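Local structure of Wnt inhibitor of Dorsal protein (Drosophila melanogaster, 4KRR) at residues Q25-W29 with Q30-C34; V56-A59 with A60-A64; Q103-H107 with F108-S112; D164-Q167 with M168-A172. The protein is a secreted Wnt-family ligand, here its N-terminal domain and linker, that probably binds frizzled receptors and signals through them to the nucleus. All coordinates share one frame; numbering follows the deposited sequence.

In the fold
The four contacts follow one another along the chain in the N-terminal domain of this Wnt. Contact 1 is the turn that leaves helix 8-26. Contact 2 is on helix 53-75, its centre about 6 Å from the centre of the chain. Contact 3 ends helix 97-107, and contact 4 ends helix 158-170. Contacts 1, 2 and 4 meet one another: F27 packs on Y57 and Y169, and L165 packs on I61 and A64. Contact 3 lies about 28 Å from contact 1, centre to centre, across the chain's centre. It touches contact 2 through Y104 and M63. Helix 53-75 thus joins both sides of the helical domain.

Contact 1: residues Q25-W29 with Q30-C34; sequences QSFQW and QRWNC
F27 opens a type I beta turn that closes at Q30, just where helix 8-26 gives up its helical backbone. Q30 N donates to F27 O at 2.9 Å, with 152° at the hydrogen. The donor stands well above the carbonyl plane. The chain then doubles back, so the CA atoms of F27 and N33 lie only 4.6 Å apart. N33 CA makes a CA-H...O contact with the same F27 O at 3.1 Å.

F27 is the main side chain. W32 meets it edge to face: the CE3-CZ3 edge of the indole comes over one face of the phenyl ring. The planes stand at 78°, and F27 CD2 lies 3.7 Å from W32 CE3. The indole can reach back because W32 CG is anti to its backbone N (chi1 -178°). Q30 CG approaches F27 CD2 obliquely, also at 3.7 Å, from a chain bent at chi2. F27 CB meets C34 CB at 4.1 Å. C34 itself is tied by its disulfide to C23 on helix 8-26, so the returning chain is bonded to the helix it left.

W32 NE1 is hydrogen-bonded to D38 OD2, which helps fix the turn of the indole. The F27 ring also meets Y57 and Y169 edge to face.

The turn is therefore held in two ways. One carbonyl oxygen takes a hydrogen bond and a CA-H contact, while a buried aromatic pair and a disulfide fasten the end of the returning chain.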
loop_
_atom_site.group_PDB
_atom_site.type_symbol
_atom_site.label_atom_id
_atom_site.label_comp_id
_atom_site.label_asym_id
_atom_site.label_seq_id
_atom_site.Cartn_x
_atom_site.Cartn_y
_atom_site.Cartn_z
ATOM N N GLN A 25 6.509 -12.097 6.356
ATOM C CA GLN A 25 7.960 -11.999 6.274
ATOM C C GLN A 25 8.494 -10.939 7.241
ATOM O O GLN A 25 9.515 -11.142 7.897
ATOM C CB GLN A 25 8.386 -11.682 4.841
ATOM C CG GLN A 25 9.867 -11.389 4.670
ATOM C CD GLN A 25 10.241 -11.157 3.221
ATOM O OE1 GLN A 25 9.643 -11.737 2.320
ATOM N NE2 GLN A 25 11.226 -10.300 2.989
ATOM N N SER A 26 7.786 -9.818 7.342
ATOM C CA SER A 26 8.218 -8.728 8.213
ATOM C C SER A 26 7.987 -9.025 9.694
ATOM O O SER A 26 8.637 -8.437 10.561
ATOM C CB SER A 26 7.522 -7.421 7.825
ATOM O OG SER A 26 7.901 -7.009 6.523
ATOM N N PHE A 27 7.064 -9.937 9.979
ATOM C CA PHE A 27 6.691 -10.226 11.360
ATOM C C PHE A 27 7.037 -11.643 11.799
ATOM O O PHE A 27 6.660 -12.060 12.892
ATOM C CB PHE A 27 5.199 -9.962 11.581
ATOM C CG PHE A 27 4.853 -8.507 11.687
ATOM C CD1 PHE A 27 4.630 -7.750 10.549
ATOM C CD2 PHE A 27 4.757 -7.894 12.924
ATOM C CE1 PHE A 27 4.316 -6.407 10.645
ATOM C CE2 PHE A 27 4.442 -6.553 13.026
ATOM C CZ PHE A 27 4.222 -5.808 11.887
ATOM N N GLN A 28 7.767 -12.369 10.958
ATOM C CA GLN A 28 8.081 -13.773 11.218
ATOM C C GLN A 28 8.773 -14.008 12.561
ATOM O O GLN A 28 8.715 -15.108 13.111
ATOM C CB GLN A 28 8.937 -14.348 10.087
ATOM C CG GLN A 28 10.249 -13.612 9.877
ATOM C CD GLN A 28 11.106 -14.246 8.800
ATOM O OE1 GLN A 28 11.235 -15.468 8.731
ATOM N NE2 GLN A 28 11.694 -13.413 7.947
ATOM N N TRP A 29 9.417 -12.971 13.087
ATOM C CA TRP A 29 10.161 -13.084 14.337
ATOM C C TRP A 29 9.403 -12.521 15.537
ATOM O O TRP A 29 9.797 -12.735 16.683
ATOM C CB TRP A 29 11.512 -12.380 14.210
ATOM C CG TRP A 29 12.401 -12.960 13.154
ATOM C CD1 TRP A 29 12.819 -12.352 12.004
ATOM C CD2 TRP A 29 12.980 -14.269 13.150
ATOM N NE1 TRP A 29 13.627 -13.202 11.287
ATOM C CE2 TRP A 29 13.741 -14.385 11.969
ATOM C CE3 TRP A 29 12.930 -15.353 14.030
ATOM C CZ2 TRP A 29 14.446 -15.543 11.647
ATOM C CZ3 TRP A 29 13.630 -16.499 13.709
ATOM C CH2 TRP A 29 14.379 -16.586 12.529
ATOM N N GLN A 30 8.315 -11.806 15.267
ATOM C CA GLN A 30 7.569 -11.117 16.317
ATOM C C GLN A 30 6.537 -12.018 16.996
ATOM O O GLN A 30 6.241 -13.111 16.516
ATOM C CB GLN A 30 6.889 -9.870 15.747
ATOM C CG GLN A 30 7.776 -9.060 14.812
ATOM C CD GLN A 30 9.106 -8.693 15.440
ATOM O OE1 GLN A 30 9.165 -8.276 16.597
ATOM N NE2 GLN A 30 10.184 -8.856 14.680
ATOM N N ARG A 31 5.998 -11.547 18.120
ATOM C CA ARG A 31 4.999 -12.299 18.880
ATOM C C ARG A 31 3.707 -12.434 18.084
ATOM O O ARG A 31 3.105 -13.509 18.022
ATOM C CB ARG A 31 4.731 -11.632 20.231
ATOM C CG ARG A 31 5.849 -11.834 21.246
ATOM C CD ARG A 31 6.011 -10.614 22.163
ATOM N NE ARG A 31 7.350 -10.544 22.751
ATOM C CZ ARG A 31 7.681 -11.061 23.931
ATOM N NH1 ARG A 31 6.770 -11.685 24.664
ATOM N NH2 ARG A 31 8.923 -10.955 24.382
ATOM N N TRP A 32 3.277 -11.331 17.485
ATOM C CA TRP A 32 2.247 -11.390 16.468
ATOM C C TRP A 32 2.962 -11.592 15.142
ATOM O O TRP A 32 3.419 -10.633 14.519
ATOM C CB TRP A 32 1.419 -10.106 16.449
ATOM C CG TRP A 32 0.313 -10.155 15.453
ATOM C CD1 TRP A 32 -0.886 -10.790 15.591
ATOM C CD2 TRP A 32 0.302 -9.552 14.155
ATOM N NE1 TRP A 32 -1.644 -10.618 14.459
ATOM C CE2 TRP A 32 -0.937 -9.862 13.563
ATOM C CE3 TRP A 32 1.220 -8.778 13.437
ATOM C CZ2 TRP A 32 -1.283 -9.425 12.285
ATOM C CZ3 TRP A 32 0.874 -8.346 12.169
ATOM C CH2 TRP A 32 -0.365 -8.670 11.607
ATOM N N ASN A 33 3.082 -12.849 14.727
ATOM C CA ASN A 33 3.825 -13.181 13.519
ATOM C C ASN A 33 2.964 -13.146 12.262
ATOM O O ASN A 33 3.218 -13.881 11.308
ATOM C CB ASN A 33 4.504 -14.546 13.660
ATOM C CG ASN A 33 3.516 -15.665 13.918
ATOM O OD1 ASN A 33 2.389 -15.427 14.350
ATOM N ND2 ASN A 33 3.940 -16.897 13.660
ATOM N N CYS A 34 1.952 -12.283 12.274
ATOM C CA CYS A 34 1.013 -12.153 11.163
ATOM C C CYS A 34 0.437 -13.500 10.715
ATOM O O CYS A 34 0.632 -13.906 9.570
ATOM C CB CYS A 34 1.694 -11.451 9.983
ATOM S SG CYS A 34 0.612 -11.057 8.589
#

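Contact 2: residues V56-A59 with A60-A64; sequences VYVA and AISMA
V56 O accepts from A60 N at 3.0 Å, the first of the i to i+4 bonds along this regular alpha-helix. The helix, 53-75, runs through the middle of the Wnt N-terminal domain. V56 turns its side chain to N118 of helix 113-127.

Y57 comes next. Y57 O takes I61 N in a short, nearly straight bond of 2.7 Å. One turn apart, Y57 and I61 lie side by side and point the same way. I61 CG2 sits over a face of the Y57 phenol ring, 4.2 Å from the centroid, in a CH-pi contact. I61 CG1 is anti to the backbone N (chi1 -167°) and runs out beside Y57 OH, leaving CG2 to meet the ring. Beyond this pair, I61 packs on helix 158-170.

V58 packs on F39, K42 and N43 of helix 36-44. Its carbonyl oxygen is gripped twice, by S62 N and S62 OG. A59 follows, and A59 O is bonded to M63 N at 2.9 Å.

S62 OG lies beside its own backbone N (chi1 -59°) and also bonds N43 ND2. S62 OG donates to V58 O at 2.6 Å, from the face of the carbonyl opposite S62 N.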
loop_
_atom_site.group_PDB
_atom_site.type_symbol
_atom_site.label_atom_id
_atom_site.label_comp_id
_atom_site.label_asym_id
_atom_site.label_seq_id
_atom_site.Cartn_x
_atom_site.Cartn_y
_atom_site.Cartn_z
ATOM N N VAL A 56 -3.725 -1.200 12.073
ATOM C CA VAL A 56 -3.209 -0.149 11.211
ATOM C C VAL A 56 -2.225 -0.685 10.170
ATOM O O VAL A 56 -2.308 -0.330 8.995
ATOM C CB VAL A 56 -2.547 0.960 12.051
ATOM C CG1 VAL A 56 -1.782 1.934 11.169
ATOM C CG2 VAL A 56 -3.605 1.683 12.871
ATOM N N TYR A 57 -1.304 -1.544 10.595
ATOM C CA TYR A 57 -0.334 -2.109 9.662
ATOM C C TYR A 57 -1.008 -2.948 8.579
ATOM O O TYR A 57 -0.718 -2.791 7.395
ATOM C CB TYR A 57 0.723 -2.958 10.376
ATOM C CG TYR A 57 1.578 -3.738 9.401
ATOM C CD1 TYR A 57 2.659 -3.140 8.763
ATOM C CD2 TYR A 57 1.285 -5.062 9.093
ATOM C CE1 TYR A 57 3.434 -3.844 7.858
ATOM C CE2 TYR A 57 2.050 -5.770 8.187
ATOM C CZ TYR A 57 3.123 -5.157 7.575
ATOM O OH TYR A 57 3.884 -5.866 6.677
ATOM N N VAL A 58 -1.893 -3.847 9.000
ATOM C CA VAL A 58 -2.559 -4.761 8.078
ATOM C C VAL A 58 -3.343 -4.016 7.003
ATOM O O VAL A 58 -3.250 -4.340 5.818
ATOM C CB VAL A 58 -3.479 -5.747 8.825
ATOM C CG1 VAL A 58 -4.287 -6.576 7.841
ATOM C CG2 VAL A 58 -2.652 -6.649 9.729
ATOM N N ALA A 59 -4.099 -3.006 7.421
ATOM C CA ALA A 59 -4.854 -2.182 6.485
ATOM C C ALA A 59 -3.918 -1.406 5.561
ATOM O O ALA A 59 -4.190 -1.263 4.368
ATOM C CB ALA A 59 -5.774 -1.227 7.240
ATOM N N ALA A 60 -2.819 -0.906 6.122
ATOM C CA ALA A 60 -1.831 -0.149 5.354
ATOM C C ALA A 60 -1.135 -1.010 4.305
ATOM O O ALA A 60 -1.061 -0.629 3.135
ATOM C CB ALA A 60 -0.803 0.485 6.283
ATOM N N ILE A 61 -0.624 -2.166 4.720
ATOM C CA ILE A 61 0.095 -3.045 3.801
ATOM C C ILE A 61 -0.847 -3.623 2.741
ATOM O O ILE A 61 -0.437 -3.878 1.608
ATOM C CB ILE A 61 0.865 -4.178 4.541
ATOM C CG1 ILE A 61 1.849 -4.880 3.600
ATOM C CG2 ILE A 61 -0.090 -5.187 5.164
ATOM C CD1 ILE A 61 3.132 -4.102 3.344
ATOM N N SER A 62 -2.114 -3.806 3.105
ATOM C CA SER A 62 -3.101 -4.343 2.175
ATOM C C SER A 62 -3.485 -3.305 1.124
ATOM O O SER A 62 -3.523 -3.607 -0.068
ATOM C CB SER A 62 -4.342 -4.836 2.923
ATOM O OG SER A 62 -3.993 -5.841 3.859
ATOM N N MET A 63 -3.770 -2.086 1.575
ATOM C CA MET A 63 -4.047 -0.980 0.667
ATOM C C MET A 63 -2.878 -0.732 -0.279
ATOM O O MET A 63 -3.070 -0.547 -1.480
ATOM C CB MET A 63 -4.332 0.300 1.449
ATOM C CG MET A 63 -4.388 1.537 0.570
ATOM S SD MET A 63 -4.715 3.045 1.490
ATOM C CE MET A 63 -4.547 4.267 0.191
ATOM N N ALA A 64 -1.669 -0.726 0.274
ATOM C CA ALA A 64 -0.467 -0.469 -0.510
ATOM C C ALA A 64 -0.258 -1.526 -1.590
ATOM O O ALA A 64 0.131 -1.208 -2.714
ATOM C CB ALA A 64 0.753 -0.385 0.399
#

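Contact 3: residues Q103-H107 with F108-S112; sequences QYEKH and FGSGS
F108 CB lies 3.6 Å from Y104 O, at the point where helix 97-107 ends and the chain leaves helical geometry. From there CG runs beside the backbone N (chi1 -53°), which sets the ring between Y104 and H107. F108 CG is 4.1 Å from Y104 CZ. CD2 makes the nearer approach. F108 CD2 stands over one face of the Y104 ring, toward the rim, 3.4 Å from Y104 CE2. The Y104 and F108 rings are neither stacked nor perpendicular, with planes at 33°.

Further out, F108 CE2 still touches Y104 CE2 on one side. On the opposite face of the F108 ring, H107 CD2 lies 3.5 Å from F108 CE2. CZ and CE1 also lie near this same imidazole carbon. The H107 ring presents its edge to the F108 face, with the planes at 89°. Y104, F108 and H107 thus form an aromatic cluster at the C-terminal end of the helix. W8 stacks on H107, and Y104 packs on M63, I66 and V67 of helix 53-75.

The backbone bond here is poor. F108 N reaches Y104 O at 2.9 Å, but the N-H angle is only 127°, so the bond is weak. Beyond the rings, the extended E105 side chain brings E105 OE2 to 3.1 Å from S110 OG. S110 OG is also hydrogen-bonded to a glycerol, probably from the crystallisation liquor. Both E105 and S110 are exposed, so this polar contact lies at the surface.

With a weak last helical bond, the aromatic cluster probably does much to hold the helix end.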
loop_
_atom_site.group_PDB
_atom_site.type_symbol
_atom_site.label_atom_id
_atom_site.label_comp_id
_atom_site.label_asym_id
_atom_site.label_seq_id
_atom_site.Cartn_x
_atom_site.Cartn_y
_atom_site.Cartn_z
ATOM N N GLN A 103 -8.786 5.670 -8.093
ATOM C CA GLN A 103 -9.688 4.542 -8.310
ATOM C C GLN A 103 -9.885 3.755 -7.016
ATOM O O GLN A 103 -10.942 3.163 -6.790
ATOM C CB GLN A 103 -9.167 3.624 -9.420
ATOM C CG GLN A 103 -8.991 4.317 -10.765
ATOM C CD GLN A 103 -9.197 3.381 -11.941
ATOM O OE1 GLN A 103 -9.934 2.399 -11.847
ATOM N NE2 GLN A 103 -8.548 3.686 -13.059
ATOM N N TYR A 104 -8.862 3.758 -6.168
ATOM C CA TYR A 104 -8.950 3.098 -4.873
ATOM C C TYR A 104 -9.916 3.846 -3.962
ATOM O O TYR A 104 -10.759 3.235 -3.306
ATOM C CB TYR A 104 -7.569 2.998 -4.215
ATOM C CG TYR A 104 -7.573 2.233 -2.906
ATOM C CD1 TYR A 104 -7.850 2.873 -1.703
ATOM C CD2 TYR A 104 -7.303 0.869 -2.873
ATOM C CE1 TYR A 104 -7.862 2.179 -0.507
ATOM C CE2 TYR A 104 -7.310 0.166 -1.679
ATOM C CZ TYR A 104 -7.591 0.829 -0.501
ATOM O OH TYR A 104 -7.602 0.142 0.691
ATOM N N GLU A 105 -9.786 5.170 -3.922
ATOM C CA GLU A 105 -10.625 5.998 -3.060
ATOM C C GLU A 105 -12.060 6.041 -3.577
ATOM O O GLU A 105 -12.983 6.394 -2.846
ATOM C CB GLU A 105 -10.055 7.416 -2.947
ATOM C CG GLU A 105 -10.715 8.274 -1.870
ATOM C CD GLU A 105 -10.150 9.679 -1.808
ATOM O OE1 GLU A 105 -9.250 9.999 -2.614
ATOM O OE2 GLU A 105 -10.605 10.465 -0.950
ATOM N N LYS A 106 -12.242 5.680 -4.842
ATOM C CA LYS A 106 -13.573 5.595 -5.423
ATOM C C LYS A 106 -14.244 4.299 -4.995
ATOM O O LYS A 106 -15.364 4.307 -4.485
ATOM C CB LYS A 106 -13.495 5.640 -6.947
ATOM C CG LYS A 106 -14.193 6.830 -7.579
ATOM C CD LYS A 106 -13.270 8.033 -7.655
ATOM C CE LYS A 106 -13.778 9.044 -8.669
ATOM N NZ LYS A 106 -12.783 10.121 -8.927
ATOM N N HIS A 107 -13.551 3.184 -5.212
ATOM C CA HIS A 107 -14.086 1.869 -4.886
ATOM C C HIS A 107 -14.263 1.738 -3.382
ATOM O O HIS A 107 -15.386 1.687 -2.880
ATOM C CB HIS A 107 -13.156 0.770 -5.404
ATOM C CG HIS A 107 -13.723 -0.610 -5.280
ATOM N ND1 HIS A 107 -14.856 -1.014 -5.954
ATOM C CD2 HIS A 107 -13.312 -1.682 -4.562
ATOM C CE1 HIS A 107 -15.118 -2.274 -5.656
ATOM N NE2 HIS A 107 -14.197 -2.703 -4.812
ATOM N N PHE A 108 -13.148 1.687 -2.666
ATOM C CA PHE A 108 -13.183 1.689 -1.212
ATOM C C PHE A 108 -13.422 3.117 -0.752
ATOM O O PHE A 108 -13.238 4.056 -1.522
ATOM C CB PHE A 108 -11.875 1.143 -0.643
ATOM C CG PHE A 108 -11.497 -0.204 -1.190
ATOM C CD1 PHE A 108 -11.985 -1.364 -0.611
ATOM C CD2 PHE A 108 -10.658 -0.310 -2.289
ATOM C CE1 PHE A 108 -11.642 -2.606 -1.115
ATOM C CE2 PHE A 108 -10.310 -1.549 -2.800
ATOM C CZ PHE A 108 -10.802 -2.698 -2.212
ATOM N N GLY A 109 -13.837 3.286 0.496
ATOM C CA GLY A 109 -14.201 4.601 0.991
ATOM C C GLY A 109 -13.017 5.531 1.162
ATOM O O GLY A 109 -11.867 5.135 0.985
ATOM N N SER A 110 -13.303 6.779 1.510
ATOM C CA SER A 110 -12.254 7.737 1.819
ATOM C C SER A 110 -11.839 7.589 3.280
ATOM O O SER A 110 -10.688 7.826 3.639
ATOM C CB SER A 110 -12.733 9.160 1.538
ATOM O OG SER A 110 -11.757 10.110 1.921
ATOM N N GLY A 111 -12.789 7.186 4.119
ATOM C CA GLY A 111 -12.514 6.943 5.523
ATOM C C GLY A 111 -12.532 8.199 6.372
ATOM O O GLY A 111 -12.594 9.316 5.859
ATOM N N SER A 112 -12.483 8.009 7.685
ATOM C CA SER A 112 -12.437 9.120 8.624
ATOM C C SER A 112 -11.656 8.680 9.856
ATOM O O SER A 112 -11.232 7.527 9.944
ATOM C CB SER A 112 -13.852 9.561 9.006
ATOM O OG SER A 112 -13.831 10.742 9.788
#

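Contact 4: residues D164-Q167 with M168-A172; sequences DLLQ and MYDDA
Q167 and D171 cross at a slant, with the amide and carboxylate planes 43° apart. Q167 NE2 donates to D171 OD2 at 2.9 Å, and the bond is nearly straight, 172° at the hydrogen. The acceptor lies in the plane of the Q167 amide. The donor reaches the syn side of OD2 but stands out of the carboxylate plane. A bend at chi2 (65°) in Q167 turns the amide forward along the helix, toward its C-terminal end. Both residues are exposed, so the bond is on the surface.

L165 and M168 meet on a buried side. The M168 chain bends at chi3, which swings CE back under the preceding turn. There M168 CE touches L165 CD2 at 3.7 Å. M168 CE also lies 3.3 Å from D164 O. V121 and L125 of helix 113-127 pack on M168 as well.

These pairs sit on the last turns of helix 158-170 in the Wnt N-terminal domain. The i to i+4 ladder runs on to its end: D171 N still bonds Q167 O at 3.0 Å, although D171 has left helical geometry. The bond from Y169 N to L165 O is shorter, 2.7 Å.

L166 and Y169 also lie aslant to each other. L166 CD1 approaches Y169 CD2 at 4.0 Å, while L166 O lies at the edge of the phenol ring, in its plane. The ring then points away from this helix turn, and Y169 OH is hydrogen-bonded to E54 OE2 of helix 53-75.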
loop_
_atom_site.group_PDB
_atom_site.type_symbol
_atom_site.label_atom_id
_atom_site.label_comp_id
_atom_site.label_asym_id
_atom_site.label_seq_id
_atom_site.Cartn_x
_atom_site.Cartn_y
_atom_site.Cartn_z
ATOM N N ASP A 164 9.226 0.203 4.393
ATOM C CA ASP A 164 8.845 1.557 4.785
ATOM C C ASP A 164 7.630 1.530 5.705
ATOM O O ASP A 164 7.580 2.245 6.704
ATOM C CB ASP A 164 8.547 2.421 3.556
ATOM C CG ASP A 164 9.784 2.700 2.723
ATOM O OD1 ASP A 164 10.896 2.710 3.291
ATOM O OD2 ASP A 164 9.644 2.914 1.499
ATOM N N LEU A 165 6.653 0.697 5.363
ATOM C CA LEU A 165 5.440 0.587 6.168
ATOM C C LEU A 165 5.732 -0.047 7.525
ATOM O O LEU A 165 5.123 0.319 8.531
ATOM C CB LEU A 165 4.361 -0.198 5.422
ATOM C CG LEU A 165 3.678 0.543 4.270
ATOM C CD1 LEU A 165 2.744 -0.387 3.517
ATOM C CD2 LEU A 165 2.919 1.756 4.790
ATOM N N LEU A 166 6.667 -0.994 7.548
ATOM C CA LEU A 166 7.110 -1.600 8.800
ATOM C C LEU A 166 7.731 -0.538 9.702
ATOM O O LEU A 166 7.496 -0.519 10.911
ATOM C CB LEU A 166 8.116 -2.727 8.543
ATOM C CG LEU A 166 8.593 -3.467 9.796
ATOM C CD1 LEU A 166 7.402 -4.064 10.536
ATOM C CD2 LEU A 166 9.616 -4.547 9.461
ATOM N N GLN A 167 8.517 0.349 9.101
ATOM C CA GLN A 167 9.134 1.452 9.828
ATOM C C GLN A 167 8.065 2.398 10.371
ATOM O O GLN A 167 8.107 2.797 11.535
ATOM C CB GLN A 167 10.107 2.213 8.925
ATOM C CG GLN A 167 10.902 3.298 9.636
ATOM C CD GLN A 167 11.844 2.740 10.686
ATOM O OE1 GLN A 167 12.609 1.811 10.421
ATOM N NE2 GLN A 167 11.790 3.302 11.889
ATOM N N MET A 168 7.105 2.750 9.522
ATOM C CA MET A 168 6.005 3.618 9.930
ATOM C C MET A 168 5.143 2.956 11.000
ATOM O O MET A 168 4.613 3.628 11.887
ATOM C CB MET A 168 5.157 4.016 8.723
ATOM C CG MET A 168 5.637 5.279 8.032
ATOM S SD MET A 168 4.708 5.633 6.530
ATOM C CE MET A 168 5.409 4.405 5.439
ATOM N N TYR A 169 5.006 1.637 10.905
ATOM C CA TYR A 169 4.352 0.857 11.947
ATOM C C TYR A 169 5.102 0.998 13.272
ATOM O O TYR A 169 4.484 1.137 14.328
ATOM C CB TYR A 169 4.251 -0.613 11.520
ATOM C CG TYR A 169 4.018 -1.610 12.638
ATOM C CD1 TYR A 169 2.733 -1.902 13.089
ATOM C CD2 TYR A 169 5.084 -2.287 13.218
ATOM C CE1 TYR A 169 2.524 -2.830 14.104
ATOM C CE2 TYR A 169 4.886 -3.208 14.230
ATOM C CZ TYR A 169 3.607 -3.476 14.671
ATOM O OH TYR A 169 3.424 -4.399 15.679
ATOM N N ASP A 170 6.431 0.978 13.208
ATOM C CA ASP A 170 7.260 1.111 14.406
ATOM C C ASP A 170 7.140 2.499 15.024
ATOM O O ASP A 170 7.184 2.647 16.244
ATOM C CB ASP A 170 8.735 0.840 14.088
ATOM C CG ASP A 170 9.003 -0.604 13.699
ATOM O OD1 ASP A 170 8.191 -1.486 14.045
ATOM O OD2 ASP A 170 10.040 -0.853 13.051
ATOM N N ASP A 171 6.998 3.513 14.174
ATOM C CA ASP A 171 6.996 4.900 14.627
ATOM C C ASP A 171 5.591 5.489 14.702
ATOM O O ASP A 171 5.425 6.709 14.739
ATOM C CB ASP A 171 7.863 5.756 13.702
ATOM C CG ASP A 171 9.318 5.325 13.702
ATOM O OD1 ASP A 171 9.811 4.884 14.762
ATOM O OD2 ASP A 171 9.966 5.428 12.640
ATOM N N ALA A 172 4.585 4.621 14.725
ATOM C CA ALA A 172 3.191 5.054 14.743
ATOM C C ALA A 172 2.845 5.848 16.000
ATOM O O ALA A 172 3.404 5.607 17.073
ATOM C CB ALA A 172 2.264 3.855 14.601
#